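Local coordinates for protein ethanolamine kinase Pv091845 (Plasmodium vivax, PDB 2QG7) that probably phosphorylates ethanolamine, the first step in making phosphatidylethanolamine, as a kinase of the choline/ethanolamine kinase family, at residues V80-N83 and E84-Y88; N366-N369 and E370-G373; I419-G422 and L423-L426; I439-G442 and M443-T447. All coordinates share one frame; numbering follows the deposited sequence.

Contact 1 (V80-N83 and E84-Y88); sequences VFEN and EKTLY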
ATOM      1  N   VAL D  80       0.945  26.895  10.561  1.00 68.05           N
ATOM      2  CA  VAL D  80      -0.075  25.990  11.102  1.00 67.90           C
ATOM      3  C   VAL D  80      -1.118  26.847  11.813  1.00 67.79           C
ATOM      4  O   VAL D  80      -0.780  27.644  12.694  1.00 67.28           O
ATOM      5  CB  VAL D  80       0.494  24.900  12.028  1.00 67.84           C
ATOM      6  CG1 VAL D  80      -0.609  23.893  12.406  1.00 67.79           C
ATOM      7  CG2 VAL D  80       1.655  24.183  11.354  1.00 67.74           C
ATOM      8  N   PHE D  81      -2.372  26.691  11.385  1.00 68.00           N
ATOM      9  CA  PHE D  81      -3.475  27.578  11.777  1.00 68.17           C
ATOM     10  C   PHE D  81      -4.571  26.833  12.545  1.00 68.69           C
ATOM     11  O   PHE D  81      -4.788  25.644  12.324  1.00 68.90           O
ATOM     12  CB  PHE D  81      -4.047  28.306  10.545  1.00 67.59           C
ATOM     13  CG  PHE D  81      -3.069  29.262   9.912  1.00 66.72           C
ATOM     14  CD1 PHE D  81      -2.380  28.910   8.749  1.00 67.75           C
ATOM     15  CD2 PHE D  81      -2.824  30.501  10.479  1.00 65.44           C
ATOM     16  CE1 PHE D  81      -1.465  29.781   8.161  1.00 65.82           C
ATOM     17  CE2 PHE D  81      -1.910  31.377   9.910  1.00 65.80           C
ATOM     18  CZ  PHE D  81      -1.226  31.016   8.748  1.00 66.26           C
ATOM     19  N   GLU D  82      -5.228  27.533  13.467  1.00 69.17           N
ATOM     20  CA  GLU D  82      -6.289  26.944  14.285  1.00 70.16           C
ATOM     21  C   GLU D  82      -7.518  26.535  13.434  1.00 70.31           C
ATOM     22  O   GLU D  82      -8.087  25.444  13.614  1.00 70.47           O
ATOM     23  CB  GLU D  82      -6.657  27.918  15.425  1.00 70.39           C
ATOM     24  CG  GLU D  82      -8.132  27.924  15.835  1.00 71.62           C
ATOM     25  CD  GLU D  82      -8.450  29.052  16.806  1.00 72.58           C
ATOM     26  OE1 GLU D  82      -9.020  30.094  16.389  1.00 70.33           O
ATOM     27  OE2 GLU D  82      -8.117  28.880  17.996  1.00 73.64           O
ATOM     28  N   ASN D  83      -7.900  27.414  12.507  1.00 69.97           N
ATOM     29  CA  ASN D  83      -9.015  27.182  11.596  1.00 69.62           C
ATOM     30  C   ASN D  83      -8.822  27.956  10.298  1.00 69.64           C
ATOM     31  O   ASN D  83      -7.800  28.620  10.112  1.00 69.50           O
ATOM     32  CB  ASN D  83     -10.363  27.536  12.247  1.00 69.34           C
ATOM     33  CG  ASN D  83     -10.367  28.911  12.916  1.00 69.35           C
ATOM     34  OD1 ASN D  83     -10.013  29.929  12.300  1.00 68.04           O
ATOM     35  ND2 ASN D  83     -10.786  28.944  14.188  1.00 67.57           N
ATOM     36  N   GLU D  84      -9.816  27.853   9.411  1.00 69.97           N
ATOM     37  CA  GLU D  84      -9.841  28.556   8.129  1.00 69.74           C
ATOM     38  C   GLU D  84      -9.931  30.075   8.276  1.00 68.79           C
ATOM     39  O   GLU D  84      -9.438  30.804   7.428  1.00 69.29           O
ATOM     40  CB  GLU D  84     -11.018  28.049   7.299  1.00 70.41           C
ATOM     41  CG  GLU D  84     -10.839  28.173   5.793  1.00 73.13           C
ATOM     42  CD  GLU D  84     -11.792  27.244   4.995  1.00 76.09           C
ATOM     43  OE1 GLU D  84     -12.530  27.754   4.099  1.00 76.62           O
ATOM     44  OE2 GLU D  84     -11.789  26.009   5.263  1.00 75.85           O
ATOM     45  N   LYS D  85     -10.564  30.541   9.348  1.00 67.88           N
ATOM     46  CA  LYS D  85     -10.777  31.966   9.584  1.00 67.53           C
ATOM     47  C   LYS D  85      -9.493  32.670  10.062  1.00 66.78           C
ATOM     48  O   LYS D  85      -9.223  33.847   9.712  1.00 66.55           O
ATOM     49  CB  LYS D  85     -11.895  32.160  10.616  1.00 68.07           C
ATOM     50  CG  LYS D  85     -12.204  33.626  10.915  1.00 69.27           C
ATOM     51  CD  LYS D  85     -13.196  33.756  12.040  1.00 71.53           C
ATOM     52  CE  LYS D  85     -13.289  35.252  12.454  1.00 74.86           C
ATOM     53  NZ  LYS D  85     -14.504  35.440  13.405  1.00 77.06           N
ATOM     54  N   THR D  86      -8.724  31.950  10.881  1.00 65.43           N
ATOM     55  CA  THR D  86      -7.409  32.401  11.329  1.00 64.04           C
ATOM     56  C   THR D  86      -6.422  32.505  10.138  1.00 62.85           C
ATOM     57  O   THR D  86      -5.642  33.455  10.059  1.00 62.06           O
ATOM     58  CB  THR D  86      -6.848  31.504  12.477  1.00 64.21           C
ATOM     59  OG1 THR D  86      -7.851  31.325  13.483  1.00 63.27           O
ATOM     60  CG2 THR D  86      -5.626  32.160  13.131  1.00 63.38           C
ATOM     61  N   LEU D  87      -6.494  31.537   9.223  1.00 61.71           N
ATOM     62  CA  LEU D  87      -5.712  31.529   7.976  1.00 60.99           C
ATOM     63  C   LEU D  87      -5.934  32.791   7.147  1.00 60.60           C
ATOM     64  O   LEU D  87      -4.975  33.505   6.820  1.00 59.80           O
ATOM     65  CB  LEU D  87      -6.069  30.289   7.151  1.00 61.02           C
ATOM     66  CG  LEU D  87      -5.560  30.228   5.714  1.00 60.72           C
ATOM     67  CD1 LEU D  87      -4.021  30.088   5.687  1.00 61.33           C
ATOM     68  CD2 LEU D  87      -6.220  29.078   5.004  1.00 59.46           C
ATOM     69  N   TYR D  88      -7.217  33.054   6.856  1.00 60.76           N
ATOM     70  CA  TYR D  88      -7.663  34.208   6.094  1.00 60.59           C
ATOM     71  C   TYR D  88      -7.281  35.534   6.724  1.00 60.53           C
ATOM     72  O   TYR D  88      -7.033  36.504   6.005  1.00 60.52           O
ATOM     73  CB  TYR D  88      -9.181  34.158   5.852  1.00 60.74           C
ATOM     74  CG  TYR D  88      -9.675  32.961   5.073  1.00 62.75           C
ATOM     75  CD1 TYR D  88     -10.991  32.531   5.183  1.00 66.38           C
ATOM     76  CD2 TYR D  88      -8.835  32.256   4.207  1.00 66.35           C
ATOM     77  CE1 TYR D  88     -11.461  31.416   4.445  1.00 66.85           C
ATOM     78  CE2 TYR D  88      -9.291  31.138   3.473  1.00 66.06           C
ATOM     79  CZ  TYR D  88     -10.599  30.733   3.602  1.00 66.24           C
ATOM     80  OH  TYR D  88     -11.031  29.640   2.890  1.00 66.14           O
TER
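The ring of Phe81 lies with one face over the start of the helix, above the backbone of Leu87: Leu87 CA stands 4.1 Å from the ring centroid in a CH-pi contact, offset toward the rim. The leucine side chain crosses the phenyl group at about a right angle and touches the ring along its CD1-CE1 bond, Leu87 CD1 meeting Phe81 CE1 at 3.6 Å. Both side chains also rest on Leu140 of strand 136-141, which ties this turn to the five-stranded sheet. Asn83 is the N-cap of helix 84-98. Its CG sits between the backbone N and the carbonyl carbon (chi1 49°), which folds the amide back over the first turn. There Asn83 OD1 accepts from Thr86 N at 2.8 Å, the N-H arriving almost in line with the amide C=O, and from Thr86 OG1, also at 2.8 Å, well above the amide plane. A weak backbone bond from Leu87 N to Asn83 O, 3.3 Å, opens the regular helical pattern. Two donors of one residue grip a single oxygen, so the Asn83 amide should have little freedom to rotate, while Thr86 N, which has no preceding helical turn to supply an acceptor, is given one by the cap.

Contact 2 (N366-N369 and E370-G373); sequences NHFN and EYAG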
ATOM      1  N   ASN D 366      10.121   9.698 -14.197  1.00 40.18           N
ATOM      2  CA  ASN D 366       9.416  10.147 -13.013  1.00 39.20           C
ATOM      3  C   ASN D 366       7.975  10.503 -13.351  1.00 39.79           C
ATOM      4  O   ASN D 366       7.081  10.124 -12.618  1.00 41.89           O
ATOM      5  CB  ASN D 366      10.155  11.291 -12.365  1.00 39.21           C
ATOM      6  CG  ASN D 366       9.500  11.776 -11.057  1.00 40.58           C
ATOM      7  OD1 ASN D 366       9.528  11.069 -10.034  1.00 42.90           O
ATOM      8  ND2 ASN D 366       8.916  12.972 -11.091  1.00 35.75           N
ATOM      9  N   HIS D 367       7.729  11.136 -14.491  1.00 39.49           N
ATOM     10  CA  HIS D 367       6.405  11.463 -14.927  1.00 39.40           C
ATOM     11  C   HIS D 367       5.604  10.207 -15.260  1.00 39.68           C
ATOM     12  O   HIS D 367       4.400  10.119 -15.008  1.00 39.92           O
ATOM     13  CB  HIS D 367       6.457  12.400 -16.146  1.00 39.93           C
ATOM     14  CG  HIS D 367       5.100  12.725 -16.706  1.00 38.35           C
ATOM     15  ND1 HIS D 367       4.119  13.341 -15.962  1.00 37.54           N
ATOM     16  CD2 HIS D 367       4.555  12.494 -17.923  1.00 38.55           C
ATOM     17  CE1 HIS D 367       3.027  13.483 -16.692  1.00 39.32           C
ATOM     18  NE2 HIS D 367       3.258  12.970 -17.885  1.00 40.97           N
ATOM     19  N   PHE D 368       6.274   9.233 -15.840  1.00 40.42           N
ATOM     20  CA  PHE D 368       5.642   7.980 -16.190  1.00 40.44           C
ATOM     21  C   PHE D 368       5.288   7.130 -14.954  1.00 40.40           C
ATOM     22  O   PHE D 368       4.280   6.427 -14.954  1.00 40.79           O
ATOM     23  CB  PHE D 368       6.559   7.199 -17.112  1.00 40.78           C
ATOM     24  CG  PHE D 368       6.589   7.741 -18.529  1.00 43.09           C
ATOM     25  CD1 PHE D 368       5.555   8.574 -19.002  1.00 45.03           C
ATOM     26  CD2 PHE D 368       7.609   7.391 -19.404  1.00 41.65           C
ATOM     27  CE1 PHE D 368       5.586   9.064 -20.313  1.00 43.78           C
ATOM     28  CE2 PHE D 368       7.621   7.846 -20.729  1.00 40.97           C
ATOM     29  CZ  PHE D 368       6.621   8.678 -21.175  1.00 43.18           C
ATOM     30  N   ASN D 369       6.102   7.222 -13.905  1.00 39.58           N
ATOM     31  CA  ASN D 369       5.714   6.635 -12.636  1.00 39.81           C
ATOM     32  C   ASN D 369       4.429   7.223 -12.055  1.00 38.95           C
ATOM     33  O   ASN D 369       3.754   6.555 -11.303  1.00 39.68           O
ATOM     34  CB  ASN D 369       6.840   6.672 -11.597  1.00 38.32           C
ATOM     35  CG  ASN D 369       7.786   5.517 -11.732  1.00 38.03           C
ATOM     36  OD1 ASN D 369       7.390   4.421 -12.122  1.00 36.45           O
ATOM     37  ND2 ASN D 369       9.046   5.738 -11.376  1.00 37.73           N
ATOM     38  N   GLU D 370       4.122   8.464 -12.393  1.00 38.17           N
ATOM     39  CA  GLU D 370       3.024   9.181 -11.775  1.00 37.88           C
ATOM     40  C   GLU D 370       1.702   8.865 -12.434  1.00 37.22           C
ATOM     41  O   GLU D 370       0.697   9.433 -12.115  1.00 38.97           O
ATOM     42  CB  GLU D 370       3.321  10.698 -11.773  1.00 38.68           C
ATOM     43  CG  GLU D 370       4.524  11.174 -10.882  1.00 40.24           C
ATOM     44  CD  GLU D 370       4.317  10.891  -9.359  1.00 45.75           C
ATOM     45  OE1 GLU D 370       5.331  10.813  -8.591  1.00 46.16           O
ATOM     46  OE2 GLU D 370       3.140  10.786  -8.886  1.00 48.72           O
ATOM     47  N   TYR D 371       1.704   7.964 -13.383  1.00 39.32           N
ATOM     48  CA  TYR D 371       0.515   7.484 -14.040  1.00 40.75           C
ATOM     49  C   TYR D 371      -0.217   6.597 -13.027  1.00 41.95           C
ATOM     50  O   TYR D 371      -1.471   6.458 -13.076  1.00 42.32           O
ATOM     51  CB  TYR D 371       0.927   6.628 -15.255  1.00 41.74           C
ATOM     52  CG  TYR D 371       1.194   7.382 -16.564  1.00 45.27           C
ATOM     53  CD1 TYR D 371       1.869   8.623 -16.578  1.00 46.83           C
ATOM     54  CD2 TYR D 371       0.818   6.827 -17.791  1.00 47.30           C
ATOM     55  CE1 TYR D 371       2.117   9.288 -17.773  1.00 47.71           C
ATOM     56  CE2 TYR D 371       1.070   7.483 -18.999  1.00 49.96           C
ATOM     57  CZ  TYR D 371       1.719   8.709 -18.981  1.00 51.38           C
ATOM     58  OH  TYR D 371       1.945   9.381 -20.180  1.00 54.18           O
ATOM     59  N   ALA D 372       0.585   5.964 -12.161  1.00 41.32           N
ATOM     60  CA  ALA D 372       0.119   5.144 -11.028  1.00 41.63           C
ATOM     61  C   ALA D 372      -0.587   5.958  -9.944  1.00 41.53           C
ATOM     62  O   ALA D 372      -1.392   5.404  -9.194  1.00 40.83           O
ATOM     63  CB  ALA D 372       1.286   4.382 -10.420  1.00 40.12           C
ATOM     64  N   GLY D 373      -0.264   7.258  -9.853  1.00 41.21           N
ATOM     65  CA  GLY D 373      -0.819   8.124  -8.822  1.00 40.62           C
ATOM     66  C   GLY D 373      -0.203   7.830  -7.460  1.00 41.40           C
ATOM     67  O   GLY D 373       0.757   7.053  -7.343  1.00 40.13           O
TER
HETATM   68  O   HOH W   1       6.861  13.290  -9.226  1.00 35.01           O
HETATM   69  O   HOH W   2       7.320   9.428  -9.266  1.00 42.35           O
HETATM   70  O   HOH W   3       1.854  12.164 -19.994  1.00 38.34           O
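The backbone from Asn366 to Gly373 is joined mainly by bonds reaching three residues back: Glu370 N to His367 O at 3.1 Å, with weak ones from Tyr371 N to Phe368 O and from Ala372 N to Asn369 O, beside a weak bond from Glu370 N to Asn366 O. Tyr371 meets both aromatic side chains of the preceding turn. It turns its edge to the face of His367, centroids 5.6 Å apart and planes at 84°, and offers its own face to the edge of Phe368, with Phe368 CD1 3.7 Å from Tyr371 CE1. His367, with CG anti to its backbone N (chi1 177°), reaches forward far enough for one water to bridge His367 NE2, at 2.7 Å, and Tyr371 OH, at 2.8 Å. These three rings form an aromatic cluster in the helical part of a protein-kinase-like fold, and Phe390 joins it edge-to-face on Phe368. Both polar groups have further partners, His367 ND1 donating to Leu297 O and Tyr371 OH pairing with Gln199 NE2. Away from the rings, the bent chain of Glu370 packs CG 3.3 Å from Asn366 O, and a second water accepts from Asn366 ND2 and donates to Glu370 OE1; Asn366 OD1 is bonded to Ser417 OG.

Contact 3 (I419-G422 and L423-L426); sequences INWG and LWSL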
ATOM      1  N   ILE D 419      13.491   5.361  -5.784  1.00 39.38           N
ATOM      2  CA  ILE D 419      14.384   5.573  -4.681  1.00 39.74           C
ATOM      3  C   ILE D 419      14.333   7.000  -4.175  1.00 40.28           C
ATOM      4  O   ILE D 419      14.271   7.244  -2.967  1.00 41.74           O
ATOM      5  CB  ILE D 419      15.828   5.132  -5.043  1.00 39.87           C
ATOM      6  CG1 ILE D 419      15.830   3.616  -5.311  1.00 40.39           C
ATOM      7  CG2 ILE D 419      16.799   5.517  -3.936  1.00 38.87           C
ATOM      8  CD1 ILE D 419      17.130   3.026  -5.946  1.00 44.41           C
ATOM      9  N   ASN D 420      14.357   7.949  -5.099  1.00 40.81           N
ATOM     10  CA  ASN D 420      14.254   9.365  -4.762  1.00 40.45           C
ATOM     11  C   ASN D 420      13.015   9.677  -3.921  1.00 40.12           C
ATOM     12  O   ASN D 420      13.113  10.328  -2.882  1.00 41.45           O
ATOM     13  CB  ASN D 420      14.272  10.233  -6.050  1.00 40.62           C
ATOM     14  CG  ASN D 420      14.291  11.726  -5.747  1.00 41.23           C
ATOM     15  OD1 ASN D 420      15.307  12.278  -5.334  1.00 45.69           O
ATOM     16  ND2 ASN D 420      13.151  12.376  -5.920  1.00 41.59           N
ATOM     17  N   TRP D 421      11.850   9.259  -4.379  1.00 39.49           N
ATOM     18  CA  TRP D 421      10.630   9.597  -3.684  1.00 40.32           C
ATOM     19  C   TRP D 421      10.332   8.707  -2.488  1.00 40.93           C
ATOM     20  O   TRP D 421       9.594   9.125  -1.606  1.00 42.24           O
ATOM     21  CB  TRP D 421       9.438   9.659  -4.638  1.00 39.80           C
ATOM     22  CG  TRP D 421       9.524  10.891  -5.518  1.00 41.40           C
ATOM     23  CD1 TRP D 421       9.833  10.922  -6.843  1.00 40.80           C
ATOM     24  CD2 TRP D 421       9.386  12.264  -5.109  1.00 40.82           C
ATOM     25  NE1 TRP D 421       9.851  12.217  -7.286  1.00 42.09           N
ATOM     26  CE2 TRP D 421       9.596  13.061  -6.249  1.00 38.82           C
ATOM     27  CE3 TRP D 421       9.097  12.897  -3.886  1.00 39.76           C
ATOM     28  CZ2 TRP D 421       9.519  14.457  -6.220  1.00 41.53           C
ATOM     29  CZ3 TRP D 421       9.023  14.299  -3.853  1.00 41.07           C
ATOM     30  CH2 TRP D 421       9.240  15.062  -5.007  1.00 41.88           C
ATOM     31  N   GLY D 422      10.899   7.483  -2.477  1.00 41.13           N
ATOM     32  CA  GLY D 422      10.942   6.667  -1.274  1.00 40.18           C
ATOM     33  C   GLY D 422      11.648   7.323  -0.099  1.00 40.18           C
ATOM     34  O   GLY D 422      11.149   7.272   1.000  1.00 39.63           O
ATOM     35  N   LEU D 423      12.829   7.901  -0.331  1.00 40.46           N
ATOM     36  CA  LEU D 423      13.641   8.443   0.729  1.00 40.98           C
ATOM     37  C   LEU D 423      13.121   9.792   1.137  1.00 42.10           C
ATOM     38  O   LEU D 423      13.174  10.137   2.310  1.00 43.96           O
ATOM     39  CB  LEU D 423      15.088   8.578   0.293  1.00 41.49           C
ATOM     40  CG  LEU D 423      15.915   7.373  -0.134  1.00 42.57           C
ATOM     41  CD1 LEU D 423      17.267   7.838  -0.678  1.00 42.30           C
ATOM     42  CD2 LEU D 423      16.035   6.307   0.980  1.00 41.26           C
ATOM     43  N   TRP D 424      12.631  10.571   0.179  1.00 42.11           N
ATOM     44  CA  TRP D 424      11.981  11.831   0.484  1.00 41.66           C
ATOM     45  C   TRP D 424      10.793  11.624   1.417  1.00 42.25           C
ATOM     46  O   TRP D 424      10.636  12.318   2.418  1.00 42.28           O
ATOM     47  CB  TRP D 424      11.495  12.494  -0.822  1.00 41.71           C
ATOM     48  CG  TRP D 424      10.733  13.749  -0.616  1.00 36.94           C
ATOM     49  CD1 TRP D 424      11.252  15.007  -0.449  1.00 33.95           C
ATOM     50  CD2 TRP D 424       9.304  13.878  -0.521  1.00 35.24           C
ATOM     51  NE1 TRP D 424      10.224  15.919  -0.292  1.00 35.68           N
ATOM     52  CE2 TRP D 424       9.023  15.254  -0.308  1.00 35.46           C
ATOM     53  CE3 TRP D 424       8.234  12.966  -0.585  1.00 34.38           C
ATOM     54  CZ2 TRP D 424       7.718  15.737  -0.152  1.00 34.40           C
ATOM     55  CZ3 TRP D 424       6.963  13.426  -0.428  1.00 34.44           C
ATOM     56  CH2 TRP D 424       6.700  14.834  -0.245  1.00 36.38           C
ATOM     57  N   SER D 425       9.936  10.685   1.052  1.00 43.42           N
ATOM     58  CA  SER D 425       8.731  10.405   1.833  1.00 44.48           C
ATOM     59  C   SER D 425       9.009   9.882   3.246  1.00 44.27           C
ATOM     60  O   SER D 425       8.349  10.254   4.199  1.00 44.64           O
ATOM     61  CB  SER D 425       7.829   9.449   1.090  1.00 43.30           C
ATOM     62  OG  SER D 425       6.537   9.535   1.671  1.00 47.18           O
ATOM     63  N   LEU D 426      10.009   9.036   3.370  1.00 45.03           N
ATOM     64  CA  LEU D 426      10.423   8.568   4.678  1.00 45.86           C
ATOM     65  C   LEU D 426      10.941   9.720   5.552  1.00 47.71           C
ATOM     66  O   LEU D 426      10.630   9.765   6.759  1.00 48.66           O
ATOM     67  CB  LEU D 426      11.466   7.450   4.560  1.00 43.68           C
ATOM     68  CG  LEU D 426      10.942   6.077   4.147  1.00 42.51           C
ATOM     69  CD1 LEU D 426      12.108   5.070   3.993  1.00 39.78           C
ATOM     70  CD2 LEU D 426       9.871   5.510   5.124  1.00 38.17           C
TER
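Trp421 drives the edge of its six-membered ring into the face of Trp424, and this is the tight part of the contact. Trp421 CZ3 stands over the centre of the Trp424 indole, 3.4 Å from Trp424 CD2, while Trp421 CE3 comes equally close to Trp424 CE3. The planes meet at 76°, an edge-to-face pair three residues apart on one helix. With CG anti to its backbone N (chi1 176°), Trp424 stands beside the path of Trp421, whose ring leans forward along the helix to meet its face. The other side is looser: Ile419 and Leu423 run side by side in the same direction and touch at 4.0 Å between Ile419 CG2 and Leu423 CD1. It is nevertheless buried, since Leu423 leans on Tyr243 and Leu247 of helix 236-251 and Ile419 on helix 269-284. Four regular backbone bonds join the turns, among them Leu423 N to Ile419 O at 3.1 Å and Leu426 N to Gly422 O at 3.2 Å. Trp421 also touches Asp296, which probably belongs to the HxD motif of this kinase family. Such a helix, buried among helices 236-251, 269-284 and 438-448, is characteristic of the core of the helical lobe in choline-kinase-like folds.

Contact 4 (I439-G442 and M443-T447); sequences INYG and MTRLT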
ATOM      1  N   ILE D 439       5.108   7.337   5.549  1.00 47.36           N
ATOM      2  CA  ILE D 439       5.866   6.093   5.797  1.00 45.84           C
ATOM      3  C   ILE D 439       5.482   4.971   4.831  1.00 44.99           C
ATOM      4  O   ILE D 439       6.348   4.321   4.261  1.00 44.60           O
ATOM      5  CB  ILE D 439       5.650   5.576   7.244  1.00 46.24           C
ATOM      6  CG1 ILE D 439       6.001   6.667   8.277  1.00 47.15           C
ATOM      7  CG2 ILE D 439       6.369   4.223   7.467  1.00 45.27           C
ATOM      8  CD1 ILE D 439       7.432   7.187   8.229  1.00 48.81           C
ATOM      9  N   ASN D 440       4.180   4.736   4.695  1.00 43.41           N
ATOM     10  CA  ASN D 440       3.661   3.728   3.846  1.00 42.78           C
ATOM     11  C   ASN D 440       3.903   4.061   2.370  1.00 42.29           C
ATOM     12  O   ASN D 440       4.191   3.157   1.559  1.00 40.78           O
ATOM     13  CB  ASN D 440       2.147   3.566   4.095  1.00 43.83           C
ATOM     14  CG  ASN D 440       1.834   2.563   5.216  1.00 46.77           C
ATOM     15  OD1 ASN D 440       1.150   2.885   6.196  1.00 47.41           O
ATOM     16  ND2 ASN D 440       2.343   1.346   5.069  1.00 46.51           N
ATOM     17  N   TYR D 441       3.746   5.347   2.026  1.00 40.71           N
ATOM     18  CA  TYR D 441       3.988   5.775   0.669  1.00 40.03           C
ATOM     19  C   TYR D 441       5.459   5.625   0.352  1.00 38.45           C
ATOM     20  O   TYR D 441       5.773   5.179  -0.735  1.00 38.74           O
ATOM     21  CB  TYR D 441       3.527   7.223   0.407  1.00 39.89           C
ATOM     22  CG  TYR D 441       3.830   7.697  -0.994  1.00 39.87           C
ATOM     23  CD1 TYR D 441       3.044   7.286  -2.070  1.00 38.59           C
ATOM     24  CD2 TYR D 441       4.915   8.550  -1.251  1.00 39.98           C
ATOM     25  CE1 TYR D 441       3.317   7.713  -3.348  1.00 39.89           C
ATOM     26  CE2 TYR D 441       5.193   8.972  -2.542  1.00 38.57           C
ATOM     27  CZ  TYR D 441       4.383   8.566  -3.581  1.00 38.27           C
ATOM     28  OH  TYR D 441       4.652   8.987  -4.886  1.00 42.13           O
ATOM     29  N   GLY D 442       6.323   5.986   1.297  1.00 37.58           N
ATOM     30  CA  GLY D 442       7.789   5.837   1.181  1.00 37.93           C
ATOM     31  C   GLY D 442       8.250   4.411   0.969  1.00 39.09           C
ATOM     32  O   GLY D 442       9.130   4.131   0.137  1.00 41.13           O
ATOM     33  N   MET D 443       7.634   3.490   1.708  1.00 39.12           N
ATOM     34  CA  MET D 443       7.958   2.066   1.693  1.00 38.34           C
ATOM     35  C   MET D 443       7.449   1.407   0.448  1.00 37.69           C
ATOM     36  O   MET D 443       8.088   0.521  -0.055  1.00 38.03           O
ATOM     37  CB  MET D 443       7.376   1.346   2.937  1.00 38.30           C
ATOM     38  CG  MET D 443       8.043   1.731   4.239  1.00 37.50           C
ATOM     39  SD  MET D 443       9.842   1.404   4.201  1.00 41.87           S
ATOM     40  CE  MET D 443       9.891  -0.397   4.083  1.00 44.39           C
ATOM     41  N   THR D 444       6.284   1.826  -0.023  1.00 38.16           N
ATOM     42  CA  THR D 444       5.739   1.377  -1.284  1.00 38.69           C
ATOM     43  C   THR D 444       6.618   1.776  -2.486  1.00 39.52           C
ATOM     44  O   THR D 444       6.818   0.938  -3.382  1.00 39.72           O
ATOM     45  CB  THR D 444       4.298   1.906  -1.510  1.00 39.30           C
ATOM     46  OG1 THR D 444       3.496   1.622  -0.355  1.00 39.07           O
ATOM     47  CG2 THR D 444       3.660   1.269  -2.742  1.00 38.20           C
ATOM     48  N   ARG D 445       7.132   3.021  -2.499  1.00 38.74           N
ATOM     49  CA  ARG D 445       8.079   3.460  -3.543  1.00 39.40           C
ATOM     50  C   ARG D 445       9.377   2.655  -3.494  1.00 39.82           C
ATOM     51  O   ARG D 445       9.853   2.241  -4.527  1.00 40.97           O
ATOM     52  CB  ARG D 445       8.419   4.969  -3.492  1.00 38.23           C
ATOM     53  CG  ARG D 445       7.278   5.920  -3.673  1.00 36.84           C
ATOM     54  CD  ARG D 445       6.460   5.647  -4.920  1.00 41.71           C
ATOM     55  NE  ARG D 445       7.278   5.765  -6.143  1.00 45.50           N
ATOM     56  CZ  ARG D 445       7.479   6.899  -6.819  1.00 45.91           C
ATOM     57  NH1 ARG D 445       8.219   6.859  -7.899  1.00 46.16           N
ATOM     58  NH2 ARG D 445       6.937   8.070  -6.435  1.00 46.98           N
ATOM     59  N   LEU D 446       9.948   2.474  -2.302  1.00 40.39           N
ATOM     60  CA  LEU D 446      11.152   1.672  -2.118  1.00 41.14           C
ATOM     61  C   LEU D 446      10.967   0.222  -2.498  1.00 42.28           C
ATOM     62  O   LEU D 446      11.911  -0.374  -2.988  1.00 43.89           O
ATOM     63  CB  LEU D 446      11.659   1.737  -0.687  1.00 40.52           C
ATOM     64  CG  LEU D 446      12.392   3.031  -0.289  1.00 42.56           C
ATOM     65  CD1 LEU D 446      12.963   2.923   1.139  1.00 41.21           C
ATOM     66  CD2 LEU D 446      13.517   3.458  -1.282  1.00 38.31           C
ATOM     67  N   THR D 447       9.770  -0.339  -2.264  1.00 42.43           N
ATOM     68  CA  THR D 447       9.401  -1.690  -2.680  1.00 41.80           C
ATOM     69  C   THR D 447       9.406  -1.760  -4.218  1.00 42.36           C
ATOM     70  O   THR D 447       9.890  -2.738  -4.798  1.00 42.49           O
ATOM     71  CB  THR D 447       7.988  -2.110  -2.111  1.00 41.30           C
ATOM     72  OG1 THR D 447       7.997  -2.076  -0.678  1.00 44.72           O
ATOM     73  CG2 THR D 447       7.590  -3.496  -2.513  1.00 40.67           C
TER
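Tyr441 and Arg445 are brought together by different first torsions: CG of Tyr441 is anti to its backbone N (chi1 178°) and leans toward the following turn, while CG of Arg445 is anti to its carbonyl carbon (chi1 -61°) and comes back to meet it. Further bends at chi2 and chi3 lead the arginine along the phenol, the two side chains lying next to each other and pointing the same way. Arg445 CG sits over one face of the ring, 4.1 Å from its centroid, in a CH-pi contact; Arg445 CD lies 3.8 Å from Tyr441 CZ; and the guanidinium then passes beyond the ring, so that Arg445 NH2 donates to Tyr441 OH at 2.9 Å. The hydroxyl sits at the guanidinium edge, slightly tilted from its plane, and the two flat groups are 75° apart. Arg445 NE is bonded to His418 ND1, which fixes the guanidinium from another side. Next to this pair along the backbone, Asn440 O takes two bonds from Thr444, from its N at 2.9 Å and from its OG1 at 2.6 Å, reaching the carbonyl from opposite faces of its plane. Thr447 repeats this further along the helix, OG1 donating to Met443 O at 2.7 Å. Thr447 of the second subunit packs on Ile439, Asn440 and Met443. Threonine hydroxyls returned to the carbonyl four residues back are a familiar feature of helices, and helix 438-448 uses one side for the core of the helical lobe and another for the dimer interface.

In the fold
Contacts 2, 3 and 4 form one connected region of the helical lobe, whereas contact 1 caps a helix beside the five-stranded sheet, its centre 30 to 33 Å from theirs and touching none of them. Contacts 3 and 4 are the closest pair, centres 8 Å apart: helices 413-430 and 438-448 follow each other in the chain and meet where Ser425 OG approaches Tyr441 CD2 at 3.5 Å. Contact 2, about 14 Å from contact 3 between centres, joins it by a weak bond between Asn366 OD1 and Trp421 NE1, and approaches contact 4 where Glu370 OE1 lies 3.8 Å from Arg445 NH2. Trp421 of contact 3 also touches Asp296, probably of the catalytic loop.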